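Local coordinates for Svp1-like protein 2 (Kluyveromyces lactis, PDB 4V16) that binds phosphoinositides on membranes as a PROPPIN-family beta-propeller and is probably involved in mitochondrial or peroxisomal functions and amino acid signalling, at residues A[183-188]-A[192-197]; A[202-207]-A[225-230]; A[37-42]-A[66-71]. All coordinates share one frame; numbering follows the deposited sequence.

Contact 1. Residues A[183-188]-A[192-197]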
loop_
_atom_site.group_PDB
_atom_site.type_symbol
_atom_site.label_atom_id
_atom_site.label_comp_id
_atom_site.label_asym_id
_atom_site.label_seq_id
_atom_site.Cartn_x
_atom_site.Cartn_y
_atom_site.Cartn_z
ATOM N N LYS A 183 4.945 -2.429 -12.477
ATOM C CA LYS A 183 4.024 -1.345 -12.153
ATOM C C LYS A 183 3.940 -1.117 -10.648
ATOM O O LYS A 183 4.066 0.015 -10.179
ATOM C CB LYS A 183 2.630 -1.629 -12.712
ATOM C CG LYS A 183 1.685 -0.448 -12.557
ATOM C CD LYS A 183 0.444 -0.581 -13.423
ATOM C CE LYS A 183 -0.324 0.731 -13.482
ATOM N NZ LYS A 183 0.470 1.833 -14.104
ATOM N N MET A 184 3.723 -2.189 -9.892
ATOM C CA MET A 184 3.703 -2.086 -8.439
ATOM C C MET A 184 4.177 -3.365 -7.770
ATOM O O MET A 184 4.424 -4.379 -8.423
ATOM C CB MET A 184 2.303 -1.728 -7.939
ATOM C CG MET A 184 1.228 -2.738 -8.278
ATOM S SD MET A 184 -0.346 -2.305 -7.508
ATOM C CE MET A 184 0.007 -2.675 -5.794
ATOM N N VAL A 185 4.289 -3.289 -6.450
ATOM C CA VAL A 185 4.903 -4.332 -5.648
ATOM C C VAL A 185 4.210 -4.397 -4.291
ATOM O O VAL A 185 3.776 -3.373 -3.763
ATOM C CB VAL A 185 6.417 -4.062 -5.480
ATOM C CG1 VAL A 185 6.954 -4.648 -4.177
ATOM C CG2 VAL A 185 7.189 -4.601 -6.681
ATOM N N ARG A 186 4.103 -5.601 -3.735
ATOM C CA ARG A 186 3.463 -5.789 -2.435
ATOM C C ARG A 186 4.116 -6.898 -1.620
ATOM O O ARG A 186 4.123 -8.060 -2.022
ATOM C CB ARG A 186 1.976 -6.104 -2.608
ATOM C CG ARG A 186 1.090 -4.899 -2.869
ATOM C CD ARG A 186 1.061 -3.943 -1.682
ATOM N NE ARG A 186 0.111 -2.853 -1.892
ATOM C CZ ARG A 186 0.364 -1.765 -2.613
ATOM N NH1 ARG A 186 1.542 -1.606 -3.202
ATOM N NH2 ARG A 186 -0.566 -0.831 -2.747
ATOM N N LEU A 187 4.656 -6.523 -0.466
ATOM C CA LEU A 187 5.166 -7.488 0.497
ATOM C C LEU A 187 4.015 -8.080 1.300
ATOM O O LEU A 187 3.046 -7.383 1.606
ATOM C CB LEU A 187 6.170 -6.822 1.440
ATOM C CG LEU A 187 7.580 -6.596 0.899
ATOM C CD1 LEU A 187 8.264 -5.465 1.651
ATOM C CD2 LEU A 187 8.386 -7.877 1.017
ATOM N N ASN A 188 4.113 -9.360 1.642
ATOM C CA ASN A 188 3.129 -9.969 2.529
ATOM C C ASN A 188 3.333 -9.462 3.954
ATOM O O ASN A 188 4.193 -8.617 4.202
ATOM C CB ASN A 188 3.212 -11.497 2.475
ATOM C CG ASN A 188 4.590 -12.022 2.818
ATOM O OD1 ASN A 188 5.519 -11.256 3.066
ATOM N ND2 ASN A 188 4.727 -13.342 2.840
ATOM N N ASP A 192 8.229 -12.471 3.675
ATOM C CA ASP A 192 8.972 -13.532 3.006
ATOM C C ASP A 192 8.572 -13.681 1.537
ATOM O O ASP A 192 9.218 -14.418 0.792
ATOM C CB ASP A 192 8.776 -14.861 3.742
ATOM C CG ASP A 192 7.324 -15.299 3.791
ATOM O OD1 ASP A 192 6.584 -14.812 4.672
ATOM O OD2 ASP A 192 6.924 -16.138 2.957
ATOM N N MET A 193 7.516 -12.979 1.125
ATOM C CA MET A 193 7.038 -13.036 -0.259
ATOM C C MET A 193 6.701 -11.655 -0.815
ATOM O O MET A 193 6.272 -10.765 -0.076
ATOM C CB MET A 193 5.807 -13.938 -0.365
ATOM C CG MET A 193 6.111 -15.426 -0.302
ATOM S SD MET A 193 4.622 -16.438 -0.423
ATOM C CE MET A 193 5.331 -18.083 -0.438
ATOM N N VAL A 194 6.898 -11.496 -2.123
ATOM C CA VAL A 194 6.547 -10.269 -2.836
ATOM C C VAL A 194 5.704 -10.572 -4.071
ATOM O O VAL A 194 6.099 -11.379 -4.911
ATOM C CB VAL A 194 7.798 -9.487 -3.293
ATOM C CG1 VAL A 194 7.396 -8.280 -4.132
ATOM C CG2 VAL A 194 8.622 -9.042 -2.104
ATOM N N ALA A 195 4.560 -9.903 -4.186
ATOM C CA ALA A 195 3.737 -9.982 -5.389
ATOM C C ALA A 195 4.133 -8.871 -6.361
ATOM O O ALA A 195 4.460 -7.762 -5.937
ATOM C CB ALA A 195 2.265 -9.885 -5.035
ATOM N N THR A 196 4.092 -9.170 -7.658
ATOM C CA THR A 196 4.541 -8.233 -8.690
ATOM C C THR A 196 3.593 -8.220 -9.887
ATOM O O THR A 196 2.940 -9.219 -10.176
ATOM C CB THR A 196 5.960 -8.588 -9.187
ATOM O OG1 THR A 196 6.808 -8.864 -8.066
ATOM C CG2 THR A 196 6.556 -7.442 -9.990
ATOM N N CYS A 197 3.518 -7.085 -10.575
ATOM C CA CYS A 197 2.769 -6.991 -11.826
ATOM C C CYS A 197 3.379 -5.942 -12.750
ATOM O O CYS A 197 4.291 -5.212 -12.354
ATOM C CB CYS A 197 1.304 -6.653 -11.561
ATOM S SG CYS A 197 1.037 -4.970 -10.962
#
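Asn188 meets Met193 and Asp192 where a beta hairpin turns back on itself, and it engages them with both backbone and side chain. Its amide N gives a hydrogen bond to Met193 O at 3.1 Å, and CB lies alongside that same oxygen. CG stands between the backbone N and the carbonyl carbon (chi1 57°), which brings the amide to the start of the returning strand and leaves CG 3.5 Å from Met193 N. At the tip the two polar atoms divide the work: OD1 accepts weak hydrogen bonds from Met193 N and, within the turn, from Gly191 N, while ND2 gives a weak one to Asp192 OD1 at 3.0 Å and rests against Met193 CB. Amide and carboxylate planes are 57° apart. Asparagine suits the place because a short side chain offers acceptor and donor together; a leucine here would probably leave the Met193 N-H and the Asp192 carboxylate without these partners and the turn less firmly tied.

Further along, the strands run antiparallel, their axes at 162°. Arg186 and Ala195 form a hydrogen-bonded pair, Arg186 N to Ala195 O at 3.1 Å and Ala195 N to Arg186 O at 2.9 Å. Val185 and Leu187 lay their methyl groups against the compact, beta-branched Val194, with CG1 of Val185 3.7 Å from CG1 of Val194. On the other face, Met184 CE lies on one side of the Arg186 guanidinium, toward its rim; Arg186 donates from NH1 to Val185 O and forms a salt bridge from NH2 to Asp229. The hairpin supplies the first two strands of a four-stranded beta-propeller blade, within the first WD repeat: Val185 and Leu187 pack on strands 138-141 and 144-148 of the preceding blade, Ala195 and Cys197 on strand 227-232 of the following one.

Contact 2. Residues A[202-207]-A[225-230]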
loop_
_atom_site.group_PDB
_atom_site.type_symbol
_atom_site.label_atom_id
_atom_site.label_comp_id
_atom_site.label_asym_id
_atom_site.label_seq_id
_atom_site.Cartn_x
_atom_site.Cartn_y
_atom_site.Cartn_z
ATOM N N THR A 202 -1.492 -8.637 -16.930
ATOM C CA THR A 202 -1.992 -9.962 -17.279
ATOM C C THR A 202 -1.443 -11.031 -16.339
ATOM O O THR A 202 -2.142 -11.986 -16.001
ATOM C CB THR A 202 -1.629 -10.333 -18.728
ATOM O OG1 THR A 202 -0.231 -10.111 -18.950
ATOM C CG2 THR A 202 -2.433 -9.496 -19.709
ATOM N N LEU A 203 -0.192 -10.858 -15.919
ATOM C CA LEU A 203 0.485 -11.832 -15.068
ATOM C C LEU A 203 0.873 -11.229 -13.723
ATOM O O LEU A 203 1.414 -10.124 -13.660
ATOM C CB LEU A 203 1.732 -12.373 -15.768
ATOM C CG LEU A 203 1.538 -12.879 -17.199
ATOM C CD1 LEU A 203 2.877 -13.254 -17.813
ATOM C CD2 LEU A 203 0.580 -14.061 -17.234
ATOM N N ILE A 204 0.594 -11.970 -12.655
ATOM C CA ILE A 204 0.960 -11.569 -11.302
ATOM C C ILE A 204 1.892 -12.616 -10.701
ATOM O O ILE A 204 1.464 -13.725 -10.378
ATOM C CB ILE A 204 -0.281 -11.400 -10.407
ATOM C CG1 ILE A 204 -1.200 -10.319 -10.979
ATOM C CG2 ILE A 204 0.126 -11.041 -8.981
ATOM C CD1 ILE A 204 -2.610 -10.394 -10.456
ATOM N N ARG A 205 3.164 -12.257 -10.554
ATOM C CA ARG A 205 4.179 -13.196 -10.086
ATOM C C ARG A 205 4.482 -13.007 -8.604
ATOM O O ARG A 205 4.390 -11.899 -8.079
ATOM C CB ARG A 205 5.462 -13.040 -10.903
ATOM C CG ARG A 205 5.284 -13.327 -12.386
ATOM C CD ARG A 205 6.587 -13.781 -13.022
ATOM N NE ARG A 205 6.401 -14.202 -14.410
ATOM C CZ ARG A 205 6.672 -13.455 -15.480
ATOM N NH1 ARG A 205 7.155 -12.225 -15.351
ATOM N NH2 ARG A 205 6.460 -13.947 -16.694
ATOM N N VAL A 206 4.839 -14.106 -7.943
ATOM C CA VAL A 206 5.187 -14.094 -6.525
ATOM C C VAL A 206 6.595 -14.650 -6.326
ATOM O O VAL A 206 6.905 -15.744 -6.797
ATOM C CB VAL A 206 4.191 -14.919 -5.691
ATOM C CG1 VAL A 206 4.556 -14.872 -4.212
ATOM C CG2 VAL A 206 2.774 -14.409 -5.903
ATOM N N PHE A 207 7.436 -13.894 -5.624
ATOM C CA PHE A 207 8.825 -14.283 -5.391
ATOM C C PHE A 207 9.146 -14.371 -3.902
ATOM O O PHE A 207 8.522 -13.692 -3.084
ATOM C CB PHE A 207 9.781 -13.286 -6.049
ATOM C CG PHE A 207 9.569 -13.120 -7.524
ATOM C CD1 PHE A 207 8.687 -12.167 -8.006
ATOM C CD2 PHE A 207 10.263 -13.903 -8.428
ATOM C CE1 PHE A 207 8.495 -12.007 -9.365
ATOM C CE2 PHE A 207 10.075 -13.748 -9.786
ATOM C CZ PHE A 207 9.190 -12.798 -10.256
ATOM N N THR A 225 -4.802 -4.774 -18.662
ATOM C CA THR A 225 -5.413 -3.790 -17.780
ATOM C C THR A 225 -4.357 -3.193 -16.864
ATOM O O THR A 225 -3.322 -3.810 -16.617
ATOM C CB THR A 225 -6.524 -4.411 -16.912
ATOM O OG1 THR A 225 -5.998 -5.533 -16.191
ATOM C CG2 THR A 225 -7.700 -4.863 -17.767
ATOM N N SER A 226 -4.618 -1.991 -16.364
ATOM C CA SER A 226 -3.779 -1.408 -15.328
ATOM C C SER A 226 -4.311 -1.841 -13.967
ATOM O O SER A 226 -5.513 -1.768 -13.708
ATOM C CB SER A 226 -3.744 0.118 -15.438
ATOM O OG SER A 226 -5.040 0.671 -15.302
ATOM N N ILE A 227 -3.409 -2.300 -13.106
ATOM C CA ILE A 227 -3.785 -2.804 -11.791
ATOM C C ILE A 227 -3.779 -1.682 -10.758
ATOM O O ILE A 227 -2.775 -0.993 -10.576
ATOM C CB ILE A 227 -2.843 -3.939 -11.361
ATOM C CG1 ILE A 227 -3.109 -5.173 -12.228
ATOM C CG2 ILE A 227 -3.033 -4.289 -9.890
ATOM C CD1 ILE A 227 -1.992 -6.185 -12.216
ATOM N N ILE A 228 -4.909 -1.515 -10.078
ATOM C CA ILE A 228 -5.109 -0.399 -9.160
ATOM C C ILE A 228 -4.501 -0.669 -7.789
ATOM O O ILE A 228 -3.885 0.219 -7.196
ATOM C CB ILE A 228 -6.606 -0.084 -8.981
ATOM C CG1 ILE A 228 -7.291 0.080 -10.342
ATOM C CG2 ILE A 228 -6.794 1.166 -8.131
ATOM C CD1 ILE A 228 -6.676 1.146 -11.225
ATOM N N ASP A 229 -4.688 -1.881 -7.275
ATOM C CA ASP A 229 -4.111 -2.234 -5.982
ATOM C C ASP A 229 -4.024 -3.742 -5.753
ATOM O O ASP A 229 -4.799 -4.518 -6.314
ATOM C CB ASP A 229 -4.924 -1.596 -4.851
ATOM C CG ASP A 229 -4.179 -1.590 -3.527
ATOM O OD1 ASP A 229 -2.935 -1.477 -3.540
ATOM O OD2 ASP A 229 -4.838 -1.693 -2.472
ATOM N N MET A 230 -3.059 -4.133 -4.923
ATOM C CA MET A 230 -2.909 -5.505 -4.450
ATOM C C MET A 230 -2.821 -5.507 -2.932
ATOM O O MET A 230 -2.445 -4.506 -2.325
ATOM C CB MET A 230 -1.655 -6.158 -5.026
ATOM C CG MET A 230 -1.680 -6.408 -6.514
ATOM S SD MET A 230 -0.079 -7.021 -7.067
ATOM C CE MET A 230 -0.519 -7.677 -8.670
#
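Met230 and Ile204 reach toward each other tip to tip, and the methionine methyl does the touching. Its CE lies 3.4 Å from Ile204 CG2 and 3.6 Å from Ile204 CG1, between the two branches of the isoleucine. Met230 can span the distance because its chain is extended beyond CG (chi2 174°, chi3 164°), which carries the thioether straight out from its strand. Ile227 adds a looser touch, its CD1 4.4 Å from Ile204 CG1. The interaction is wholly apolar, and the flexible methionine and branched isoleucines suit a buried seam between two sheets whose backbones lie well apart: the CA atoms of Ile204 and Met230 are 9.9 Å from each other.

One shell out, Leu239 and Val241 also pack on Ile204, Val241 meets Ile227 as well, and Cys197 lies against both Ile227 and Met230. The strand itself explains how Ile227 and Met230, three residues apart, can both point toward Ile204: Ile228 and Asp229 both face Val242 in a classic beta bulge, and the extra residue shifts the usual alternation of sides. Asp229 in turn accepts a hydrogen bond at OD2 from Ile286 N.

Strand 203-208 is held by backbone hydrogen bonds on both flanks, Arg205 to Thr196 of strand 193-198 and Ile204 to Phe218 of strand 214-219. Strand 227-232 is the first of the next blade, paired with strand 238-243, so the contact seals one propeller blade against the next.

Contact 3. Residues A[37-42]-A[66-71]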
loop_
_atom_site.group_PDB
_atom_site.type_symbol
_atom_site.label_atom_id
_atom_site.label_comp_id
_atom_site.label_asym_id
_atom_site.label_seq_id
_atom_site.Cartn_x
_atom_site.Cartn_y
_atom_site.Cartn_z
ATOM N N PHE A 37 -6.854 16.491 8.679
ATOM C CA PHE A 37 -6.586 15.080 8.430
ATOM C C PHE A 37 -7.201 14.255 9.559
ATOM O O PHE A 37 -7.121 14.629 10.730
ATOM C CB PHE A 37 -5.080 14.809 8.287
ATOM C CG PHE A 37 -4.286 14.982 9.556
ATOM C CD1 PHE A 37 -4.209 13.960 10.490
ATOM C CD2 PHE A 37 -3.579 16.150 9.791
ATOM C CE1 PHE A 37 -3.468 14.113 11.648
ATOM C CE2 PHE A 37 -2.835 16.305 10.947
ATOM C CZ PHE A 37 -2.779 15.284 11.875
ATOM N N ASP A 38 -7.843 13.149 9.190
ATOM C CA ASP A 38 -8.586 12.324 10.136
ATOM C C ASP A 38 -8.092 10.877 10.118
ATOM O O ASP A 38 -7.562 10.408 9.110
ATOM C CB ASP A 38 -10.086 12.359 9.815
ATOM C CG ASP A 38 -10.619 13.772 9.638
ATOM O OD1 ASP A 38 -9.991 14.570 8.911
ATOM O OD2 ASP A 38 -11.680 14.083 10.223
ATOM N N ILE A 39 -8.270 10.181 11.239
ATOM C CA ILE A 39 -7.959 8.757 11.334
ATOM C C ILE A 39 -9.225 7.969 11.660
ATOM O O ILE A 39 -10.032 8.396 12.487
ATOM C CB ILE A 39 -6.887 8.475 12.406
ATOM C CG1 ILE A 39 -5.643 9.323 12.135
ATOM C CG2 ILE A 39 -6.536 6.986 12.429
ATOM C CD1 ILE A 39 -4.537 9.152 13.149
ATOM N N TYR A 40 -9.385 6.820 11.009
ATOM C CA TYR A 40 -10.572 5.984 11.178
ATOM C C TYR A 40 -10.203 4.535 11.476
ATOM O O TYR A 40 -9.165 4.048 11.034
ATOM C CB TYR A 40 -11.442 6.019 9.916
ATOM C CG TYR A 40 -11.827 7.398 9.432
ATOM C CD1 TYR A 40 -10.951 8.157 8.666
ATOM C CD2 TYR A 40 -13.075 7.932 9.718
ATOM C CE1 TYR A 40 -11.304 9.417 8.213
ATOM C CE2 TYR A 40 -13.437 9.190 9.270
ATOM C CZ TYR A 40 -12.549 9.927 8.519
ATOM O OH TYR A 40 -12.908 11.180 8.071
ATOM N N ASN A 41 -11.059 3.850 12.228
ATOM C CA ASN A 41 -11.039 2.394 12.254
ATOM C C ASN A 41 -11.586 1.900 10.926
ATOM O O ASN A 41 -12.465 2.533 10.346
ATOM C CB ASN A 41 -11.869 1.842 13.415
ATOM C CG ASN A 41 -11.091 1.779 14.714
ATOM O OD1 ASN A 41 -9.910 1.437 14.726
ATOM N ND2 ASN A 41 -11.752 2.109 15.819
ATOM N N VAL A 42 -11.062 0.785 10.435
ATOM C CA VAL A 42 -11.527 0.228 9.170
ATOM C C VAL A 42 -12.774 -0.624 9.385
ATOM O O VAL A 42 -13.721 -0.562 8.599
ATOM C CB VAL A 42 -10.437 -0.618 8.496
ATOM C CG1 VAL A 42 -10.970 -1.277 7.227
ATOM C CG2 VAL A 42 -9.223 0.249 8.180
ATOM N N ASN A 66 0.783 7.028 18.396
ATOM C CA ASN A 66 0.463 8.444 18.284
ATOM C C ASN A 66 1.344 9.149 17.255
ATOM O O ASN A 66 1.309 10.375 17.132
ATOM C CB ASN A 66 0.613 9.123 19.648
ATOM C CG ASN A 66 1.966 8.854 20.289
ATOM O OD1 ASN A 66 2.441 7.718 20.313
ATOM N ND2 ASN A 66 2.595 9.903 20.804
ATOM N N TYR A 67 2.129 8.371 16.514
ATOM C CA TYR A 67 3.122 8.930 15.603
ATOM C C TYR A 67 2.599 9.014 14.172
ATOM O O TYR A 67 2.385 7.998 13.512
ATOM C CB TYR A 67 4.403 8.097 15.660
ATOM C CG TYR A 67 5.098 8.173 17.001
ATOM C CD1 TYR A 67 5.347 9.399 17.606
ATOM C CD2 TYR A 67 5.490 7.021 17.672
ATOM C CE1 TYR A 67 5.976 9.479 18.831
ATOM C CE2 TYR A 67 6.120 7.091 18.904
ATOM C CZ TYR A 67 6.360 8.326 19.478
ATOM O OH TYR A 67 6.985 8.412 20.700
ATOM N N ILE A 68 2.408 10.246 13.710
ATOM C CA ILE A 68 1.869 10.523 12.386
ATOM C C ILE A 68 2.889 11.306 11.565
ATOM O O ILE A 68 3.569 12.188 12.088
ATOM C CB ILE A 68 0.552 11.320 12.478
ATOM C CG1 ILE A 68 -0.486 10.530 13.277
ATOM C CG2 ILE A 68 0.017 11.647 11.084
ATOM C CD1 ILE A 68 -1.699 11.339 13.676
ATOM N N ALA A 69 2.991 10.976 10.280
ATOM C CA ALA A 69 3.884 11.682 9.368
ATOM C C ALA A 69 3.107 12.198 8.168
ATOM O O ALA A 69 2.423 11.429 7.490
ATOM C CB ALA A 69 5.013 10.772 8.911
ATOM N N PHE A 70 3.209 13.500 7.912
ATOM C CA PHE A 70 2.578 14.098 6.742
ATOM C C PHE A 70 3.540 15.050 6.040
ATOM O O PHE A 70 4.465 15.582 6.654
ATOM C CB PHE A 70 1.288 14.829 7.130
ATOM C CG PHE A 70 1.499 16.027 8.016
ATOM C CD1 PHE A 70 1.744 17.276 7.469
ATOM C CD2 PHE A 70 1.432 15.907 9.395
ATOM C CE1 PHE A 70 1.933 18.382 8.281
ATOM C CE2 PHE A 70 1.619 17.009 10.213
ATOM C CZ PHE A 70 1.869 18.248 9.655
ATOM N N VAL A 71 3.314 15.243 4.744
ATOM C CA VAL A 71 4.130 16.135 3.931
ATOM C C VAL A 71 3.387 17.440 3.671
ATOM O O VAL A 71 2.229 17.428 3.251
ATOM C CB VAL A 71 4.500 15.490 2.582
ATOM C CG1 VAL A 71 5.417 16.406 1.784
ATOM C CG2 VAL A 71 5.160 14.135 2.803
#
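The backbones of 37-42 and 66-71 stand well apart, with CA of Ile39 10.0 Å from CA of Ile68 and CA of Phe37 9.4 Å from CA of Phe70, the spacing of two sheets packed face to face and not of paired strands. They belong to adjacent blades of a seven-bladed beta-propeller: strand 36-41 is the third of the sheet that begins with strand 19-22, and strand 67-72 the second of the sheet that follows it.

Side chains alone bridge the gap. Ile68 sends its longer branch across, with CG1 anti to the carbonyl carbon (chi1 -59°) and CD1 extended beyond it, so that one terminal methyl serves two partners. It comes obliquely to the Phe37 ring, and it meets Ile39 tip to tip. Beside it the rings of Phe37 and Phe70 approach each other obliquely, centroids 5.9 Å apart and planes inclined by 33°. The large flat phenylalanines fill a broad space between the sheets, while the slimmer isoleucines, whose beta-branching favours extended backbone, reach in from opposite strands.

The surroundings are largely apolar. Ile59 is packed by Phe37, Ile68 and Phe70 together, Ile30 by Ile39 and Ile68, and Met61 by Ile39; Phe70 also has its ring stacked with that of His79. Alternation along strand 36-41 turns Asp38 away from this seam; its OD1 is hydrogen-bonded to Ser36 OG, and the carboxylate stays out of the apolar layer. At the centre of the contact, Ile68 CD1 lies 3.6 Å from Ile39 CD1 and 3.9 Å from Phe37 CE1.

How the contacts relate
Along the chain contact 3 comes first, then contact 1, then contact 2. Contacts 1 and 2 are neighbours, their centres 9 Å apart: strands 193-198 and 203-208 lie side by side in one sheet, and strand 227-232, the first of the next blade, packs on both contacts and is tied to contact 1 by a salt bridge. Contact 3 lies on the opposite side of the chain's centre, its own centre about 24 Å from that of contact 1 and 28 Å from that of contact 2, without touching either. Contact 1 thus builds a blade from within, while contacts 2 and 3 join successive blades at distant points of the propeller ring.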